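Local coordinates for protein endo-1,4-beta-xylanase (PDB 1H12) that hydrolyses internal beta-1,4 linkages in the backbone of xylan, as a cold-adapted family 8 glycoside hydrolase, at residues T36-F41 / L90-E95; A86-N91 / S157-N162; F149-L154 / F397-N402; K182-Q187 / N223-V228; I205-D210 / G290-L295. One frame throughout, in Å; residues are numbered along the deposited sequence. Where two conformers were deposited one is given.

Overall arrangement
The five contacts show how chemistry follows depth in a mainly helical glycosidase of the (alpha/alpha)6 kind. Contact 5, about 12 Å from the centre of the chain, is wholly buried and largely aliphatic. Contact 3 brings the C-terminal tail onto helix 143-160 through phenylalanine rings and touches contact 5. Helix 143-160 also serves contact 2, where arginine and tryptophan hydrogen-bond to the end of helix 77-89; contacts 1 and 2 share Leu90 and Asn91. The centre of contact 4 lies about 32 Å from that of contact 1, on the opposite side of the chain's centre. These two, like contacts 2 and 3, are partly buried, but contact 4 adds waters, whereas contact 1 relies on alkyl chains against aromatic rings.

Contact 1: residues T36-F41 / L90-E95; sequences TFDNMF and LNKQEE
Leu90 begins the contact with a single methyl: its CD1 lies 3.6 Å from Phe37 CB and also reaches the near part of that ring. Asn91 follows with positive phi as the C-prime residue of a Schellman motif, which ends helix 77-89 and turns the chain so that Lys92, at the N-cap position of helix 93-107, comes over Phe37. In the conformer described, Lys92 CG sits 3.8 Å from the centroid of the Phe37 ring, 27° off its normal, a CH-pi contact displaced toward the rim. The opposite face of the same ring is taken by Phe41 CD1 from its own segment, so Phe37 is held flat between a lysine chain and a second aromatic. A bend at chi2 (-71°) carries Lys92 CD past CE1, and NZ ends 4.2 Å from Asp38 OD1, opposite charges too far apart for a salt bridge. One helical turn on, Glu95 lays CG at the edge of Phe37, while the same CG lies 3.7 Å from Phe41 CD2.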
# COMPACT_ATOMS: atom_id res chain seq x y z
N THR A 36 -5.90 17.35 2.63
CA THR A 36 -6.23 16.00 2.21
C THR A 36 -6.49 15.16 3.48
O THR A 36 -7.50 14.45 3.57
CB THR A 36 -5.14 15.43 1.36
OG1 THR A 36 -5.01 16.19 0.12
CG2 THR A 36 -5.39 14.02 0.98
N PHE A 37 -5.58 15.20 4.44
CA PHE A 37 -5.78 14.44 5.65
C PHE A 37 -7.01 14.95 6.38
O PHE A 37 -7.86 14.15 6.82
CB PHE A 37 -4.54 14.52 6.57
CG PHE A 37 -4.67 13.65 7.78
CD1 PHE A 37 -5.34 14.08 8.92
CD2 PHE A 37 -4.14 12.38 7.79
CE1 PHE A 37 -5.51 13.21 10.01
CE2 PHE A 37 -4.27 11.54 8.85
CZ PHE A 37 -4.96 11.95 9.97
N ASP A 38 -7.16 16.25 6.51
CA ASP A 38 -8.29 16.78 7.27
C ASP A 38 -9.61 16.40 6.71
O ASP A 38 -10.57 16.17 7.42
CB ASP A 38 -8.19 18.30 7.34
CG ASP A 38 -7.06 18.78 8.27
OD1 ASP A 38 -6.47 17.95 8.99
OD2 ASP A 38 -6.70 19.98 8.19
N ASN A 39 -9.69 16.36 5.38
CA ASN A 39 -10.96 15.99 4.76
C ASN A 39 -11.23 14.50 4.82
O ASN A 39 -12.36 14.06 4.99
CB ASN A 39 -10.98 16.42 3.28
CG ASN A 39 -11.00 17.91 3.09
OD1 ASN A 39 -11.43 18.62 3.95
ND2 ASN A 39 -10.53 18.37 1.89
N MET A 40 -10.17 13.68 4.71
CA MET A 40 -10.34 12.23 4.83
C MET A 40 -10.73 11.83 6.26
O MET A 40 -11.46 10.86 6.45
CB MET A 40 -9.08 11.54 4.37
CG MET A 40 -9.11 10.01 4.55
SD MET A 40 -7.62 9.29 3.84
CE MET A 40 -7.66 7.68 4.58
N PHE A 41 -10.21 12.55 7.25
CA PHE A 41 -10.38 12.26 8.65
C PHE A 41 -11.41 13.18 9.33
O PHE A 41 -11.61 13.08 10.50
CB PHE A 41 -9.05 12.26 9.38
CG PHE A 41 -8.21 11.02 9.06
CD1 PHE A 41 -7.51 10.92 7.87
CD2 PHE A 41 -8.12 9.98 9.96
CE1 PHE A 41 -6.77 9.82 7.60
CE2 PHE A 41 -7.36 8.87 9.69
CZ PHE A 41 -6.70 8.76 8.54
N LEU A 90 1.90 12.30 9.54
CA LEU A 90 1.48 13.68 9.82
C LEU A 90 1.36 13.98 11.30
O LEU A 90 0.91 15.07 11.68
CB LEU A 90 0.21 14.00 9.05
CG LEU A 90 0.36 14.01 7.53
CD1 LEU A 90 -0.94 14.32 6.89
CD2 LEU A 90 1.43 14.97 7.03
N ASN A 91 1.83 13.10 12.14
CA ASN A 91 1.85 13.33 13.60
C ASN A 91 0.43 13.40 14.18
O ASN A 91 0.17 14.17 15.09
CB ASN A 91 2.68 14.55 14.00
CG ASN A 91 3.64 14.27 15.14
OD1 ASN A 91 3.96 13.13 15.44
ND2 ASN A 91 4.12 15.37 15.76
N LYS A 92 -0.47 12.56 13.66
CA LYS A 92 -1.88 12.57 14.03
C LYS A 92 -2.18 11.40 14.98
O LYS A 92 -2.69 10.35 14.60
CB LYS A 92 -2.76 12.51 12.79
CG LYS A 92 -2.48 13.64 11.80
CD LYS A 92 -2.96 14.98 12.31
CE LYS A 92 -2.79 16.05 11.29
NZ LYS A 92 -3.39 17.31 11.78
N GLN A 93 -1.83 11.61 16.26
CA GLN A 93 -1.80 10.50 17.18
C GLN A 93 -3.16 9.96 17.58
O GLN A 93 -3.33 8.73 17.69
CB GLN A 93 -0.96 10.87 18.42
CG GLN A 93 -0.71 9.69 19.34
CD GLN A 93 0.17 10.02 20.50
OE1 GLN A 93 0.38 11.24 20.81
NE2 GLN A 93 0.65 9.01 21.18
N GLU A 94 -4.12 10.82 17.82
CA GLU A 94 -5.43 10.37 18.20
C GLU A 94 -6.03 9.49 17.11
O GLU A 94 -6.64 8.45 17.40
CB GLU A 94 -6.38 11.55 18.48
N GLU A 95 -5.93 9.96 15.88
CA GLU A 95 -6.45 9.20 14.73
C GLU A 95 -5.77 7.85 14.65
O GLU A 95 -6.44 6.82 14.43
CB GLU A 95 -6.28 10.00 13.45
CG GLU A 95 -7.16 11.25 13.33
CD GLU A 95 -6.62 12.47 14.04
OE1 GLU A 95 -5.59 12.49 14.72
OE2 GLU A 95 -7.26 13.52 13.81

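Contact 2: residues A86-N91 / S157-N162; sequences AAVMLN and SARWGN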
# COMPACT_ATOMS: atom_id res chain seq x y z
N ALA A 86 -0.80 6.91 7.22
CA ALA A 86 -0.96 8.32 6.95
C ALA A 86 -0.92 9.14 8.21
O ALA A 86 -0.29 10.21 8.28
CB ALA A 86 -2.27 8.55 6.19
N ALA A 87 -1.63 8.68 9.24
CA ALA A 87 -1.67 9.41 10.50
C ALA A 87 -0.29 9.59 11.11
O ALA A 87 0.07 10.67 11.57
CB ALA A 87 -2.65 8.69 11.45
N VAL A 88 0.53 8.51 11.17
CA VAL A 88 1.83 8.65 11.82
C VAL A 88 2.71 9.61 11.03
O VAL A 88 3.49 10.36 11.63
CB VAL A 88 2.50 7.31 12.13
CG1 VAL A 88 2.97 6.55 10.91
CG2 VAL A 88 3.66 7.50 13.10
N MET A 89 2.62 9.62 9.71
CA MET A 89 3.45 10.53 8.93
C MET A 89 3.14 11.99 9.20
O MET A 89 4.03 12.85 9.07
CB MET A 89 3.33 10.24 7.44
CG MET A 89 3.86 8.87 7.00
SD MET A 89 5.57 8.59 7.55
CE MET A 89 5.63 6.84 7.31
N LEU A 90 1.90 12.30 9.54
CA LEU A 90 1.48 13.68 9.82
C LEU A 90 1.36 13.98 11.30
O LEU A 90 0.91 15.07 11.68
CB LEU A 90 0.21 14.00 9.05
CG LEU A 90 0.36 14.01 7.53
CD1 LEU A 90 -0.94 14.32 6.89
CD2 LEU A 90 1.43 14.97 7.03
N ASN A 91 1.83 13.10 12.14
CA ASN A 91 1.85 13.33 13.60
C ASN A 91 0.43 13.40 14.18
O ASN A 91 0.17 14.17 15.09
CB ASN A 91 2.68 14.55 14.00
CG ASN A 91 3.64 14.27 15.14
OD1 ASN A 91 3.96 13.13 15.44
ND2 ASN A 91 4.12 15.37 15.76
N SER A 157 6.01 4.12 17.58
CA SER A 157 6.95 3.98 18.69
C SER A 157 8.04 5.03 18.61
O SER A 157 8.38 5.67 19.62
CB SER A 157 7.58 2.59 18.61
OG SER A 157 8.65 2.47 19.54
N ALA A 158 8.63 5.18 17.45
CA ALA A 158 9.75 6.10 17.30
C ALA A 158 9.36 7.53 17.53
O ALA A 158 10.12 8.30 18.11
CB ALA A 158 10.37 5.95 15.93
N ARG A 159 8.18 7.95 17.08
CA ARG A 159 7.77 9.33 17.18
C ARG A 159 7.20 9.67 18.54
O ARG A 159 7.41 10.80 19.03
CB ARG A 159 6.76 9.71 16.11
CG ARG A 159 7.29 9.54 14.66
CD ARG A 159 6.50 10.32 13.66
NE ARG A 159 6.82 11.75 13.80
CZ ARG A 159 6.30 12.71 13.06
NH1 ARG A 159 6.72 13.96 13.24
NH2 ARG A 159 5.36 12.45 12.13
N TRP A 160 6.47 8.75 19.14
CA TRP A 160 5.64 9.04 20.29
C TRP A 160 6.02 8.33 21.57
O TRP A 160 5.51 8.67 22.66
CB TRP A 160 4.17 8.76 19.93
CG TRP A 160 3.66 9.48 18.76
CD1 TRP A 160 4.01 10.72 18.33
CD2 TRP A 160 2.70 8.98 17.78
NE1 TRP A 160 3.36 11.03 17.17
CE2 TRP A 160 2.54 9.97 16.82
CE3 TRP A 160 2.00 7.79 17.64
CZ2 TRP A 160 1.67 9.84 15.75
CZ3 TRP A 160 1.13 7.65 16.58
CH2 TRP A 160 0.98 8.65 15.63
N GLY A 161 6.85 7.30 21.49
CA GLY A 161 7.17 6.48 22.64
C GLY A 161 6.04 5.54 23.00
O GLY A 161 4.96 5.51 22.35
N ASN A 162 6.28 4.76 24.04
CA ASN A 162 5.51 3.57 24.34
C ASN A 162 4.86 3.57 25.72
O ASN A 162 4.49 2.51 26.19
CB ASN A 162 6.43 2.37 24.14
CG ASN A 162 6.86 2.29 22.69
OD1 ASN A 162 6.00 2.11 21.81
ND2 ASN A 162 8.14 2.51 22.41
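Arg159 and Asn91 stack flat on flat: the amide and guanidinium planes are only 11° apart, with Asn91 OD1 over the centre of the guanidinium, 3.4 Å from CZ. A bend at chi3 (74°) turns NE off the line of the chain, and the guanidinium beyond it offers a face to the asparagine and an edge to the end of helix 77-89. At that edge NH2 donates to Val88 O over 2.8 Å, nearly along the C=O axis. Val88 O also accepts from Asn91 N, so one carbonyl at the helix end is gripped twice.

Trp160 meets the same asparagine differently. Its NE1 gives a fairly straight bond to Asn91 OD1 (2.8 Å, 164° at the hydrogen); the oxygen lies close to the indole plane, whereas the nitrogen stands above the plane of the amide carbonyl. The six-membered ring meanwhile receives Val88 CG2 over one face, with CG2 3.9 Å from CH2. Around this joint, Phe96 of helix 93-107 meets Trp160 edge-to-face, Tyr400 of the C-terminal tail makes a cation-pi contact with Arg159, and Leu391 of helix 379-392 packs on Met89 and Leu90.

Contact 3: residues F149-L154 / F397-N402; sequences FAFALL and FKFYNN
Phe151 on helix 143-160 faces Phe399 on an irregular tail, their CA atoms 9.0 Å apart, and the backbones draw closer farther on, to 7.4 Å between the CA atoms of Leu154 and Asn402. Between Phe151 and the tail, rings span the distance. Phe151 has CG anti to its backbone N (chi1 178°), and its ring reaches tip to tip with that of Phe397, CE2 lying 3.7 Å from CZ. These two planes are within 7° of parallel but slid so far apart that they barely overlap. Against Phe399 the same ring turns its edge to the face in an offset T-shaped pair, planes at 67°, with Phe151 CE1 3.5 Å from Phe399 CE1. An alanine in place of Phe151 would probably open a gap between helix and tail and leave the rings of Phe397 and Phe399 without the ring that they both pack against. Phe208 of helix 206-215 also stacks on Phe151. Phe151, Phe397 and Phe399 form an aromatic cluster, fastening the chain's C-terminal tail to a helix of the (alpha/alpha)6 fold of family 8.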
# COMPACT_ATOMS: atom_id res chain seq x y z
N PHE A 149 0.63 -2.45 9.07
CA PHE A 149 0.46 -2.27 10.49
C PHE A 149 1.80 -2.26 11.20
O PHE A 149 2.06 -1.43 12.07
CB PHE A 149 -0.41 -3.38 11.13
CG PHE A 149 -1.90 -3.36 10.86
CD1 PHE A 149 -2.65 -2.19 10.97
CD2 PHE A 149 -2.58 -4.53 10.60
CE1 PHE A 149 -4.01 -2.21 10.81
CE2 PHE A 149 -3.96 -4.54 10.45
CZ PHE A 149 -4.67 -3.37 10.55
N ALA A 150 2.66 -3.25 10.87
CA ALA A 150 3.98 -3.31 11.52
C ALA A 150 4.78 -2.05 11.26
O ALA A 150 5.40 -1.48 12.16
CB ALA A 150 4.73 -4.52 11.04
N PHE A 151 4.79 -1.63 10.00
CA PHE A 151 5.48 -0.41 9.60
C PHE A 151 4.97 0.80 10.41
O PHE A 151 5.74 1.58 10.97
CB PHE A 151 5.30 -0.18 8.11
CG PHE A 151 5.95 1.07 7.61
CD1 PHE A 151 7.33 1.19 7.45
CD2 PHE A 151 5.18 2.17 7.28
CE1 PHE A 151 7.93 2.33 7.04
CE2 PHE A 151 5.75 3.34 6.84
CZ PHE A 151 7.14 3.43 6.73
N ALA A 152 3.66 0.98 10.42
CA ALA A 152 3.08 2.11 11.09
C ALA A 152 3.35 2.12 12.58
O ALA A 152 3.66 3.16 13.18
CB ALA A 152 1.58 2.15 10.80
N LEU A 153 3.25 0.95 13.23
CA LEU A 153 3.50 0.81 14.65
C LEU A 153 4.95 1.10 15.03
O LEU A 153 5.22 1.74 16.06
CB LEU A 153 3.06 -0.57 15.12
CG LEU A 153 1.54 -0.78 15.16
CD1 LEU A 153 1.24 -2.27 15.17
CD2 LEU A 153 0.90 -0.09 16.35
N LEU A 154 5.90 0.64 14.21
CA LEU A 154 7.29 0.96 14.49
C LEU A 154 7.54 2.43 14.43
O LEU A 154 8.29 3.00 15.26
CB LEU A 154 8.22 0.24 13.51
CG LEU A 154 8.42 -1.26 13.72
CD1 LEU A 154 9.17 -1.82 12.54
CD2 LEU A 154 9.15 -1.55 15.04
N PHE A 397 6.57 11.18 3.49
CA PHE A 397 6.59 9.75 3.76
C PHE A 397 8.03 9.39 4.17
O PHE A 397 8.91 9.29 3.33
CB PHE A 397 6.09 8.96 2.59
CG PHE A 397 5.69 7.53 2.96
CD1 PHE A 397 6.62 6.57 3.23
CD2 PHE A 397 4.37 7.19 3.06
CE1 PHE A 397 6.22 5.25 3.56
CE2 PHE A 397 3.97 5.88 3.33
CZ PHE A 397 4.90 4.95 3.62
N LYS A 398 8.27 9.32 5.47
CA LYS A 398 9.61 9.17 6.03
C LYS A 398 9.69 7.96 6.93
O LYS A 398 8.69 7.52 7.48
CB LYS A 398 10.00 10.40 6.82
CG LYS A 398 9.99 11.70 6.05
CD LYS A 398 10.51 12.85 6.91
CE LYS A 398 10.60 14.19 6.15
NZ LYS A 398 10.96 15.28 7.00
N PHE A 399 10.91 7.44 7.11
CA PHE A 399 11.17 6.35 8.04
C PHE A 399 11.75 6.92 9.33
O PHE A 399 12.80 7.57 9.31
CB PHE A 399 12.16 5.35 7.46
CG PHE A 399 11.66 4.48 6.35
CD1 PHE A 399 10.42 4.64 5.73
CD2 PHE A 399 12.47 3.47 5.88
CE1 PHE A 399 10.04 3.79 4.69
CE2 PHE A 399 12.11 2.64 4.82
CZ PHE A 399 10.88 2.78 4.25
N TYR A 400 11.07 6.70 10.43
CA TYR A 400 11.50 7.16 11.76
C TYR A 400 12.02 5.97 12.55
O TYR A 400 11.29 5.10 12.97
CB TYR A 400 10.28 7.80 12.51
CG TYR A 400 9.74 9.03 11.86
CD1 TYR A 400 8.78 8.98 10.86
CD2 TYR A 400 10.20 10.29 12.23
CE1 TYR A 400 8.31 10.13 10.27
CE2 TYR A 400 9.72 11.43 11.66
CZ TYR A 400 8.78 11.37 10.66
OH TYR A 400 8.34 12.52 10.08
N ASN A 401 13.35 5.88 12.69
CA ASN A 401 13.94 4.79 13.42
C ASN A 401 13.75 4.91 14.89
O ASN A 401 13.79 6.01 15.47
CB ASN A 401 15.46 4.70 13.18
CG ASN A 401 15.82 4.01 11.91
OD1 ASN A 401 15.07 3.20 11.35
ND2 ASN A 401 17.03 4.35 11.39
N ASN A 402 13.60 3.78 15.56
CA ASN A 402 13.66 3.70 16.99
C ASN A 402 15.09 3.80 17.45
O ASN A 402 16.02 3.46 16.71
CB ASN A 402 13.03 2.38 17.45
CG ASN A 402 11.54 2.43 17.31
OD1 ASN A 402 10.98 1.95 16.22
ND2 ASN A 402 10.91 3.05 18.21

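Contact 4: residues K182-Q187 / N223-V228; sequences KLMENQ and NYWRQV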
# COMPACT_ATOMS: atom_id res chain seq x y z
N LYS A 182 3.30 -16.73 10.07
CA LYS A 182 2.05 -17.04 9.45
C LYS A 182 1.91 -16.62 8.00
O LYS A 182 1.06 -17.17 7.29
CB LYS A 182 0.88 -16.38 10.23
CG LYS A 182 0.84 -16.69 11.71
CD LYS A 182 0.61 -18.15 12.09
CE LYS A 182 0.58 -18.34 13.58
NZ LYS A 182 0.41 -19.77 13.94
N LEU A 183 2.67 -15.61 7.57
CA LEU A 183 2.40 -14.93 6.31
C LEU A 183 3.56 -14.94 5.34
O LEU A 183 3.54 -14.18 4.37
CB LEU A 183 1.90 -13.50 6.54
CG LEU A 183 0.73 -13.33 7.53
CD1 LEU A 183 0.41 -11.88 7.70
CD2 LEU A 183 -0.47 -14.12 7.07
N MET A 184 4.54 -15.81 5.54
CA MET A 184 5.73 -15.90 4.72
C MET A 184 5.91 -17.33 4.20
O MET A 184 5.62 -18.32 4.89
CB MET A 184 7.00 -15.49 5.47
CG MET A 184 7.10 -14.02 5.75
SD MET A 184 7.68 -13.23 4.17
CE MET A 184 7.77 -11.53 4.60
N GLU A 185 6.42 -17.46 3.00
CA GLU A 185 6.93 -18.74 2.48
C GLU A 185 8.31 -18.46 1.92
O GLU A 185 8.49 -17.69 1.00
CB GLU A 185 6.08 -19.34 1.40
CG GLU A 185 6.58 -20.75 1.03
CD GLU A 185 5.87 -21.43 -0.07
OE1 GLU A 185 4.95 -20.95 -0.68
OE2 GLU A 185 6.27 -22.59 -0.37
N ASN A 186 9.32 -19.13 2.47
CA ASN A 186 10.69 -18.95 1.95
C ASN A 186 11.05 -17.46 1.89
O ASN A 186 11.65 -17.02 0.91
CB ASN A 186 10.85 -19.61 0.52
CG ASN A 186 10.48 -21.13 0.45
OD1 ASN A 186 10.58 -21.86 1.48
ND2 ASN A 186 9.93 -21.59 -0.76
N GLN A 187 10.66 -16.67 2.90
CA GLN A 187 11.03 -15.26 2.99
C GLN A 187 10.38 -14.39 1.91
O GLN A 187 10.84 -13.30 1.70
CB GLN A 187 12.53 -15.09 3.05
CG GLN A 187 13.14 -15.66 4.34
CD GLN A 187 14.62 -15.57 4.41
OE1 GLN A 187 15.27 -15.91 3.42
NE2 GLN A 187 15.17 -14.95 5.43
N ASN A 223 18.99 -10.05 10.36
CA ASN A 223 19.39 -10.74 9.15
C ASN A 223 18.20 -11.29 8.36
O ASN A 223 18.17 -11.18 7.12
CB ASN A 223 20.42 -11.83 9.48
CG ASN A 223 21.77 -11.26 9.76
OD1 ASN A 223 22.15 -10.95 10.95
ND2 ASN A 223 22.51 -11.12 8.75
N TYR A 224 17.22 -11.81 9.06
CA TYR A 224 16.00 -12.32 8.42
C TYR A 224 15.36 -11.25 7.55
O TYR A 224 15.08 -11.46 6.37
CB TYR A 224 15.01 -12.83 9.48
CG TYR A 224 13.70 -13.30 8.90
CD1 TYR A 224 13.58 -14.58 8.44
CD2 TYR A 224 12.63 -12.42 8.73
CE1 TYR A 224 12.37 -15.03 7.88
CE2 TYR A 224 11.45 -12.84 8.17
CZ TYR A 224 11.32 -14.12 7.71
OH TYR A 224 10.14 -14.50 7.12
N TRP A 225 15.13 -10.07 8.13
CA TRP A 225 14.44 -9.02 7.38
C TRP A 225 15.29 -8.44 6.26
O TRP A 225 14.75 -8.06 5.23
CB TRP A 225 13.88 -7.96 8.32
CG TRP A 225 12.72 -8.49 9.10
CD1 TRP A 225 12.68 -8.74 10.44
CD2 TRP A 225 11.42 -8.85 8.59
NE1 TRP A 225 11.46 -9.24 10.78
CE2 TRP A 225 10.65 -9.30 9.66
CE3 TRP A 225 10.83 -8.80 7.35
CZ2 TRP A 225 9.36 -9.75 9.50
CZ3 TRP A 225 9.53 -9.23 7.17
CH2 TRP A 225 8.81 -9.72 8.26
N ARG A 226 16.62 -8.37 6.43
CA ARG A 226 17.46 -7.94 5.33
C ARG A 226 17.36 -8.93 4.17
O ARG A 226 17.35 -8.52 3.01
CB ARG A 226 18.92 -7.89 5.81
N GLN A 227 17.29 -10.23 4.47
CA GLN A 227 17.17 -11.24 3.44
C GLN A 227 15.79 -11.12 2.76
O GLN A 227 15.70 -11.30 1.53
CB GLN A 227 17.33 -12.60 4.06
CG GLN A 227 18.78 -12.86 4.49
CD GLN A 227 18.90 -13.87 5.60
OE1 GLN A 227 17.99 -14.66 5.85
NE2 GLN A 227 20.05 -13.85 6.28
N VAL A 228 14.74 -10.85 3.52
CA VAL A 228 13.41 -10.63 2.91
C VAL A 228 13.51 -9.45 1.94
O VAL A 228 12.95 -9.49 0.84
CB VAL A 228 12.35 -10.39 4.01
CG1 VAL A 228 11.03 -10.00 3.40
CG2 VAL A 228 12.14 -11.65 4.85
O HOH W 1 10.72 -11.13 0.06
O HOH W 2 10.07 -17.31 5.75
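Gln187 lays its aliphatic part alongside the Tyr224 ring, CG 3.7 Å from CE1, the two side chains sliding past each other in opposite directions. It belongs to the small beta hairpin of strands 184-185 and 188-189, whose two linking residues, Asn186 and Gln187, both have positive phi and psi, consistent with a type I' turn; the hairpin tip rests against helix 219-243. With CD anti along the chain (chi2 177°), the amide reaches past the tyrosine to Gln227, and NE2 donates to OE1 over 2.9 Å, in the carbonyl plane and on a lone pair. The two amide planes are turned 70° apart. Gln187 OE1 has its own partner in Lys231, farther along the helix.

An alanine in place of Gln187 would probably leave Gln227 OE1 and Lys231 without these side-chain partners and uncover part of the Tyr224 ring.

Before the turn, Met184 adds apolar contacts. Its CG lies 3.4 Å from Tyr224 OH, and a bend at chi2 (-79°) turns SD aside, and CE ends 3.8 Å from Val228 CG1 and near Trp225 CZ3. Two waters complete the join. One accepts from Gln187 N and is hydrogen-bonded to Tyr224 OH; the other donates both to Gln187 O at 2.7 Å and to Val228 O at 2.9 Å.

Contact 5: residues I205-D210 / G290-L295; sequences IPAFYD and GLDAHL
Leu291 is a forked bump in this buried contact, and its end enters a hollow made by the first turn of helix 206-215 and the residue before it. CD1 and CD2 both come within 3.9 Å of Ile205 CG2, so the fork rests on that one methyl. CD2 also meets Ala207 CB, while CD1 lies 4.1 Å from Phe208 CE1. Leu291 CG is anti to the backbone N (chi1 -179°), which starts the side chain out from helix 283-296 toward this hollow. Within the hollow, Ile205 CG2 sits over the centre of the Phe208 ring, so the two residues that receive CD1 also pack on each other.

The complementary bump is much smaller. Ala207 CB fits among Leu291, Asp292 and Leu295, 4.0 Å from Leu295 CB and 3.4 Å from Asp292 OD2. Having only a methyl here lets the CA atoms of Ala207 and Asp292 come within 5.3 Å. Asp292 lies across Pro206 at about a right angle, with OD2 3.4 Å from Pro206 CB and 2.9 Å from Ala207 N. This buried carboxylate is satisfied by outside partners, OD1 by His302 and OD2 by a salt bridge to Arg233 of helix 219-243, whose guanidinium also pairs with Asp210.

The short helical segments run at 45° with their axes 9.3 Å apart, an interlocking of neighbouring helices within the (alpha/alpha)6 barrel of family 8 glycoside hydrolases.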
# COMPACT_ATOMS: atom_id res chain seq x y z
N ILE A 205 7.18 -4.51 -0.63
CA ILE A 205 7.65 -3.15 -0.36
C ILE A 205 9.03 -3.31 0.22
O ILE A 205 9.20 -3.35 1.45
CB ILE A 205 6.70 -2.37 0.52
CG1 ILE A 205 5.26 -2.52 0.02
CG2 ILE A 205 7.14 -0.92 0.58
CD1 ILE A 205 4.25 -2.03 0.90
N PRO A 206 10.07 -3.43 -0.61
CA PRO A 206 11.36 -3.89 -0.09
C PRO A 206 11.93 -2.99 1.02
O PRO A 206 12.44 -3.49 2.00
CB PRO A 206 12.24 -3.97 -1.33
CG PRO A 206 11.27 -4.28 -2.43
CD PRO A 206 10.03 -3.46 -2.09
N ALA A 207 11.77 -1.68 0.88
CA ALA A 207 12.30 -0.76 1.86
C ALA A 207 11.68 -0.98 3.22
O ALA A 207 12.34 -0.71 4.24
CB ALA A 207 12.09 0.67 1.41
N PHE A 208 10.41 -1.38 3.29
CA PHE A 208 9.82 -1.68 4.60
C PHE A 208 10.64 -2.77 5.31
O PHE A 208 10.83 -2.70 6.52
CB PHE A 208 8.36 -2.14 4.50
CG PHE A 208 7.34 -1.06 4.27
CD1 PHE A 208 7.68 0.25 4.00
CD2 PHE A 208 5.99 -1.40 4.36
CE1 PHE A 208 6.68 1.20 3.79
CE2 PHE A 208 5.02 -0.47 4.12
CZ PHE A 208 5.35 0.83 3.83
N TYR A 209 11.07 -3.78 4.57
CA TYR A 209 11.79 -4.89 5.20
C TYR A 209 13.15 -4.41 5.72
O TYR A 209 13.60 -4.86 6.78
CB TYR A 209 11.94 -6.05 4.24
CG TYR A 209 10.65 -6.45 3.54
CD1 TYR A 209 9.47 -6.68 4.21
CD2 TYR A 209 10.64 -6.57 2.17
CE1 TYR A 209 8.33 -7.03 3.54
CE2 TYR A 209 9.48 -6.92 1.48
CZ TYR A 209 8.33 -7.15 2.14
OH TYR A 209 7.22 -7.45 1.39
N ASP A 210 13.82 -3.51 4.98
CA ASP A 210 15.05 -2.94 5.49
C ASP A 210 14.83 -2.13 6.75
O ASP A 210 15.63 -2.18 7.67
CB ASP A 210 15.67 -2.04 4.41
CG ASP A 210 16.32 -2.81 3.29
OD1 ASP A 210 17.19 -3.64 3.63
OD2 ASP A 210 16.01 -2.60 2.12
N GLY A 290 8.53 3.06 -6.85
CA GLY A 290 8.90 4.46 -6.58
C GLY A 290 9.30 4.66 -5.12
O GLY A 290 10.29 5.33 -4.82
N LEU A 291 8.48 4.14 -4.19
CA LEU A 291 8.79 4.20 -2.80
C LEU A 291 10.19 3.64 -2.52
O LEU A 291 11.01 4.26 -1.85
CB LEU A 291 7.68 3.47 -2.01
CG LEU A 291 7.76 3.41 -0.51
CD1 LEU A 291 6.42 2.88 0.01
CD2 LEU A 291 8.89 2.57 0.06
N ASP A 292 10.45 2.44 -3.04
CA ASP A 292 11.70 1.78 -2.80
C ASP A 292 12.86 2.59 -3.38
O ASP A 292 13.93 2.72 -2.73
CB ASP A 292 11.71 0.38 -3.33
CG ASP A 292 12.87 -0.42 -2.80
OD1 ASP A 292 13.77 -0.83 -3.59
OD2 ASP A 292 12.92 -0.63 -1.57
N ALA A 293 12.69 3.09 -4.59
CA ALA A 293 13.74 3.90 -5.18
C ALA A 293 14.06 5.13 -4.33
O ALA A 293 15.21 5.49 -4.11
CB ALA A 293 13.33 4.32 -6.59
N HIS A 294 13.02 5.83 -3.89
CA HIS A 294 13.18 7.03 -3.07
C HIS A 294 13.86 6.70 -1.77
O HIS A 294 14.86 7.34 -1.37
CB HIS A 294 11.80 7.66 -2.83
CG HIS A 294 11.87 8.98 -2.15
ND1 HIS A 294 10.82 9.51 -1.44
CD2 HIS A 294 12.86 9.90 -2.08
CE1 HIS A 294 11.17 10.70 -0.97
NE2 HIS A 294 12.42 10.97 -1.34
N LEU A 295 13.33 5.72 -1.04
CA LEU A 295 13.81 5.43 0.31
C LEU A 295 15.13 4.68 0.33
O LEU A 295 15.92 4.93 1.25
CB LEU A 295 12.74 4.64 1.08
CG LEU A 295 11.71 5.46 1.80
CD1 LEU A 295 12.29 6.14 3.05
CD2 LEU A 295 11.02 6.49 0.90